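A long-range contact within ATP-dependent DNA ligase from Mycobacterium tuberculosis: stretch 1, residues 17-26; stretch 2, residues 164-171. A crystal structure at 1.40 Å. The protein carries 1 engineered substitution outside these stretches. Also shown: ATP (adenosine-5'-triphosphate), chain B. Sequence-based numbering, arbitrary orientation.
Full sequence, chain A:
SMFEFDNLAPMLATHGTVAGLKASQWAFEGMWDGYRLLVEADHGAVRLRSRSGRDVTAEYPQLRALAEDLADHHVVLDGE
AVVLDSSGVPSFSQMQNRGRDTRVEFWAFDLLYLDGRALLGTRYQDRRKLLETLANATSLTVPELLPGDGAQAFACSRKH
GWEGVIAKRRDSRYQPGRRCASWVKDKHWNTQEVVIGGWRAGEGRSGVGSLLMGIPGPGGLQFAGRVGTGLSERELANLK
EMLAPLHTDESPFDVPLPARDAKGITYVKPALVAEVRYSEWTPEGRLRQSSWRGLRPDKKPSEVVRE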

# COMPACT_ATOMS: atom_id res chain seq x y z
N THR A 17 -11.47 5.74 -12.12
CA THR A 17 -11.97 6.96 -11.50
C THR A 17 -13.30 6.65 -10.82
O THR A 17 -14.21 6.11 -11.46
CB THR A 17 -12.16 8.06 -12.55
OG1 THR A 17 -10.87 8.49 -13.00
CG2 THR A 17 -12.88 9.27 -11.96
N VAL A 18 -13.40 6.97 -9.53
CA VAL A 18 -14.62 6.65 -8.79
C VAL A 18 -15.65 7.77 -8.78
O VAL A 18 -16.82 7.52 -8.46
CB VAL A 18 -14.38 6.18 -7.34
CG1 VAL A 18 -13.48 4.96 -7.31
CG2 VAL A 18 -13.81 7.31 -6.49
N ALA A 19 -15.25 9.00 -9.13
CA ALA A 19 -16.19 10.10 -9.23
C ALA A 19 -17.01 9.85 -10.49
O ALA A 19 -16.45 9.76 -11.58
CB ALA A 19 -15.45 11.42 -9.34
N GLY A 20 -18.32 9.73 -10.32
CA GLY A 20 -19.21 9.28 -11.37
C GLY A 20 -19.97 8.04 -10.99
O GLY A 20 -21.10 7.84 -11.46
N LEU A 21 -19.41 7.22 -10.10
CA LEU A 21 -20.09 6.02 -9.63
C LEU A 21 -21.15 6.38 -8.58
O LEU A 21 -20.96 7.28 -7.76
CB LEU A 21 -19.08 5.05 -9.04
CG LEU A 21 -17.98 4.62 -10.02
CD1 LEU A 21 -16.97 3.68 -9.37
CD2 LEU A 21 -18.58 3.97 -11.26
N LYS A 22 -22.28 5.67 -8.63
CA LYS A 22 -23.43 6.01 -7.81
C LYS A 22 -23.57 5.07 -6.62
O LYS A 22 -23.34 3.86 -6.75
CB LYS A 22 -24.71 5.97 -8.64
CG LYS A 22 -24.76 7.00 -9.74
N ALA A 23 -23.99 5.62 -5.48
CA ALA A 23 -24.15 4.81 -4.27
C ALA A 23 -25.16 3.68 -4.44
O ALA A 23 -25.06 2.67 -3.73
CB ALA A 23 -24.55 5.71 -3.09
N SER A 24 -26.11 3.81 -5.36
CA SER A 24 -27.10 2.74 -5.52
C SER A 24 -26.44 1.44 -5.95
O SER A 24 -26.89 0.36 -5.55
CB SER A 24 -28.18 3.16 -6.51
OG SER A 24 -27.61 3.63 -7.72
N GLN A 25 -25.37 1.51 -6.75
CA GLN A 25 -24.68 0.32 -7.19
C GLN A 25 -23.33 0.08 -6.53
O GLN A 25 -22.83 -1.05 -6.59
CB GLN A 25 -24.49 0.33 -8.72
CG GLN A 25 -25.76 -0.03 -9.48
CD GLN A 25 -26.54 1.20 -9.91
OE1 GLN A 25 -27.74 1.30 -9.66
NE2 GLN A 25 -25.86 2.15 -10.55
N TRP A 26 -22.73 1.09 -5.88
CA TRP A 26 -21.34 1.00 -5.45
C TRP A 26 -21.21 1.39 -3.98
O TRP A 26 -21.81 2.38 -3.55
CB TRP A 26 -20.45 1.94 -6.28
CG TRP A 26 -20.33 1.55 -7.69
CD1 TRP A 26 -21.18 1.88 -8.69
CD2 TRP A 26 -19.32 0.72 -8.27
NE1 TRP A 26 -20.76 1.33 -9.87
CE2 TRP A 26 -19.60 0.63 -9.65
CE3 TRP A 26 -18.18 0.09 -7.78
CZ2 TRP A 26 -18.80 -0.10 -10.53
CZ3 TRP A 26 -17.39 -0.62 -8.64
CH2 TRP A 26 -17.70 -0.71 -10.01
PG ATP B . -1.89 -3.74 -6.87
O1G ATP B . -3.31 -3.33 -7.18
O2G ATP B . -1.27 -4.72 -7.85
O3G ATP B . -1.71 -4.16 -5.42
PB ATP B . -0.35 -1.40 -6.00
O1B ATP B . 0.45 -0.35 -6.73
O2B ATP B . 0.26 -2.18 -4.85
O3B ATP B . -0.98 -2.41 -7.09
PA ATP B . -2.29 0.70 -5.56
O1A ATP B . -2.42 1.05 -7.02
O2A ATP B . -1.53 1.53 -4.56
O3A ATP B . -1.72 -0.79 -5.48
O5' ATP B . -3.75 0.29 -5.00
C5' ATP B . -3.97 0.18 -3.59
C4' ATP B . -3.54 -1.20 -3.07
O4' ATP B . -4.00 -1.30 -1.73
C3' ATP B . -4.14 -2.36 -3.83
O3' ATP B . -3.31 -3.50 -3.65
C2' ATP B . -5.41 -2.57 -3.06
O2' ATP B . -5.95 -3.90 -3.23
C1' ATP B . -4.97 -2.33 -1.61
N9 ATP B . -6.06 -1.75 -0.79
C8 ATP B . -5.94 -0.70 0.06
N7 ATP B . -7.12 -0.45 0.69
C5 ATP B . -7.99 -1.38 0.24
C6 ATP B . -9.40 -1.66 0.47
N6 ATP B . -10.12 -0.90 1.30
N1 ATP B . -9.94 -2.70 -0.19
C2 ATP B . -9.25 -3.47 -1.04
N3 ATP B . -7.95 -3.25 -1.31
C4 ATP B . -7.30 -2.22 -0.73
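Stretch 2 164-171: GVIAKRRD

Stretch 2 runs as a beta strand from Gly164 to Arg169 and then leaves the strand at Arg170 (phi/psi -62/-30) and Asp171 (-91/8). Stretch 1 has no regular helix or strand over most of its length; at its end Trp26, with phi/psi of -130/138, pairs with the strand of stretch 2. Its path is set early by a type II turn from Val18 to Leu21, closed by Leu21 N to Val18 O at 3.1 Å; Gly20, at phi/psi 121/-27, adopts backbone angles that would jam a CB against the preceding carbonyl oxygen. Further on, Gln25 N and Trp26 N both donate to Lys22 O, at 3.1 and 3.0 Å.

The register rests on one beta bridge. Trp26 and Arg169 form an antiparallel, non-hydrogen-bonded pair with Trp26 CA and Arg169 CA 4.5 Å apart, and their side chains share a face of the sheet. The backbone hydrogen bond beside this pair runs from Arg170 N to Gln25 O, 2.9 Å long and nearly straight at 175°. The same Gln25 O also receives a CA-H...O contact from Arg169 CA at 3.5 Å, so this carbonyl lies against two successive residues of stretch 2.

Placing both side chains on one face brings the aliphatic part of Arg169 onto the indole. Arg169 CG lies 3.3 Å from the centroid of the six-membered ring of Trp26 and only 13° off the ring normal, which identifies a CH-pi contact over the face. The guanidinium of Arg169 is held within its own stretch: NE and NH2 of Arg169 donate to OD2 and OD1 of Asp171, each at 3.0 Å and with angles near 170°, in a paired salt bridge.

Apolar packing continues along the strand through alternate residues. Ala167 CB points toward stretch 1 and meets three side chains: Trp26 CE3 at 3.6 Å, Val18 CG1 at 3.7 Å and Leu21 CD1 at 3.7 Å. Val165 follows, its CG1 4.1 Å from Val18 CG2. The intervening Ile166 and Lys168 point away from stretch 1, toward the nucleotide: Lys168 NZ donates to ATP N1 at 2.9 Å, and Ile166 CG1 approaches ATP C6 to 3.5 Å. The strand thus packs against stretch 1 with one set of side chains and contacts ATP with the other.

Beyond the strand, the side chain of Arg170 reaches back to the carbonyls of stretch 1. Arg170 NE donates to Ala23 O at 2.9 Å (141°), an acceptor at the edge of the guanidinium, and more weakly to Trp26 O at 3.4 Å (129°). Two waters reinforce this end. Water 1 donates to Gln25 O at 2.8 Å and accepts from Asp171 N at 3.0 Å, while water 2 lies 2.7 Å from Trp26 O and accepts from Arg170 NH2 at 3.1 Å. Altogether the two stretches bury 522 Å², summed over both sides, with Trp26 giving the largest share of any residue, 115 Å².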

# COMPACT_ATOMS: atom_id res chain seq x y z
N GLY A 164 -6.74 7.38 -1.00
CA GLY A 164 -7.69 7.28 -2.09
C GLY A 164 -8.93 6.53 -1.66
O GLY A 164 -9.26 6.48 -0.47
N VAL A 165 -9.59 5.93 -2.64
CA VAL A 165 -10.84 5.21 -2.46
C VAL A 165 -10.79 3.93 -3.27
O VAL A 165 -10.24 3.91 -4.38
CB VAL A 165 -12.05 6.08 -2.86
CG1 VAL A 165 -13.33 5.28 -2.99
CG2 VAL A 165 -12.23 7.25 -1.91
N ILE A 166 -11.37 2.86 -2.74
CA ILE A 166 -11.71 1.66 -3.50
C ILE A 166 -13.23 1.62 -3.57
O ILE A 166 -13.90 1.52 -2.53
CB ILE A 166 -11.19 0.36 -2.87
CG1 ILE A 166 -9.78 0.53 -2.28
CG2 ILE A 166 -11.30 -0.80 -3.90
CD1 ILE A 166 -8.71 0.56 -3.33
N ALA A 167 -13.77 1.65 -4.78
CA ALA A 167 -15.19 1.41 -4.97
C ALA A 167 -15.41 -0.07 -5.25
O ALA A 167 -14.68 -0.68 -6.03
CB ALA A 167 -15.70 2.22 -6.16
N LYS A 168 -16.42 -0.65 -4.60
CA LYS A 168 -16.73 -2.06 -4.79
C LYS A 168 -18.21 -2.20 -5.09
O LYS A 168 -19.05 -1.64 -4.39
CB LYS A 168 -16.33 -2.86 -3.54
CG LYS A 168 -14.84 -2.73 -3.25
CD LYS A 168 -14.45 -3.38 -1.92
CE LYS A 168 -12.96 -3.24 -1.64
NZ LYS A 168 -12.63 -3.80 -0.29
N ARG A 169 -18.53 -2.93 -6.16
CA ARG A 169 -19.93 -3.08 -6.54
C ARG A 169 -20.70 -3.81 -5.44
O ARG A 169 -20.26 -4.84 -4.93
CB ARG A 169 -20.02 -3.87 -7.84
CG ARG A 169 -19.89 -3.04 -9.09
CD ARG A 169 -20.38 -3.79 -10.33
NE ARG A 169 -21.83 -3.97 -10.28
CZ ARG A 169 -22.71 -3.15 -10.85
NH1 ARG A 169 -22.29 -2.09 -11.53
NH2 ARG A 169 -24.01 -3.40 -10.74
N ARG A 170 -21.86 -3.27 -5.08
CA ARG A 170 -22.64 -3.85 -4.00
C ARG A 170 -23.08 -5.28 -4.31
O ARG A 170 -23.23 -6.09 -3.39
CB ARG A 170 -23.83 -2.96 -3.68
CG ARG A 170 -23.42 -1.64 -3.05
CD ARG A 170 -24.59 -0.71 -2.81
NE ARG A 170 -24.20 0.46 -2.03
CZ ARG A 170 -24.01 0.47 -0.72
NH1 ARG A 170 -24.18 -0.64 -0.01
NH2 ARG A 170 -23.65 1.58 -0.10
N ASP A 171 -23.29 -5.60 -5.58
CA ASP A 171 -23.76 -6.92 -5.99
C ASP A 171 -22.64 -7.91 -6.29
O ASP A 171 -22.93 -9.01 -6.78
CB ASP A 171 -24.71 -6.80 -7.20
CG ASP A 171 -24.02 -6.26 -8.44
OD1 ASP A 171 -24.73 -5.95 -9.43
OD2 ASP A 171 -22.78 -6.15 -8.47
O HOH W 1 -24.20 -3.34 -7.38
O HOH W 2 -22.22 4.03 -1.39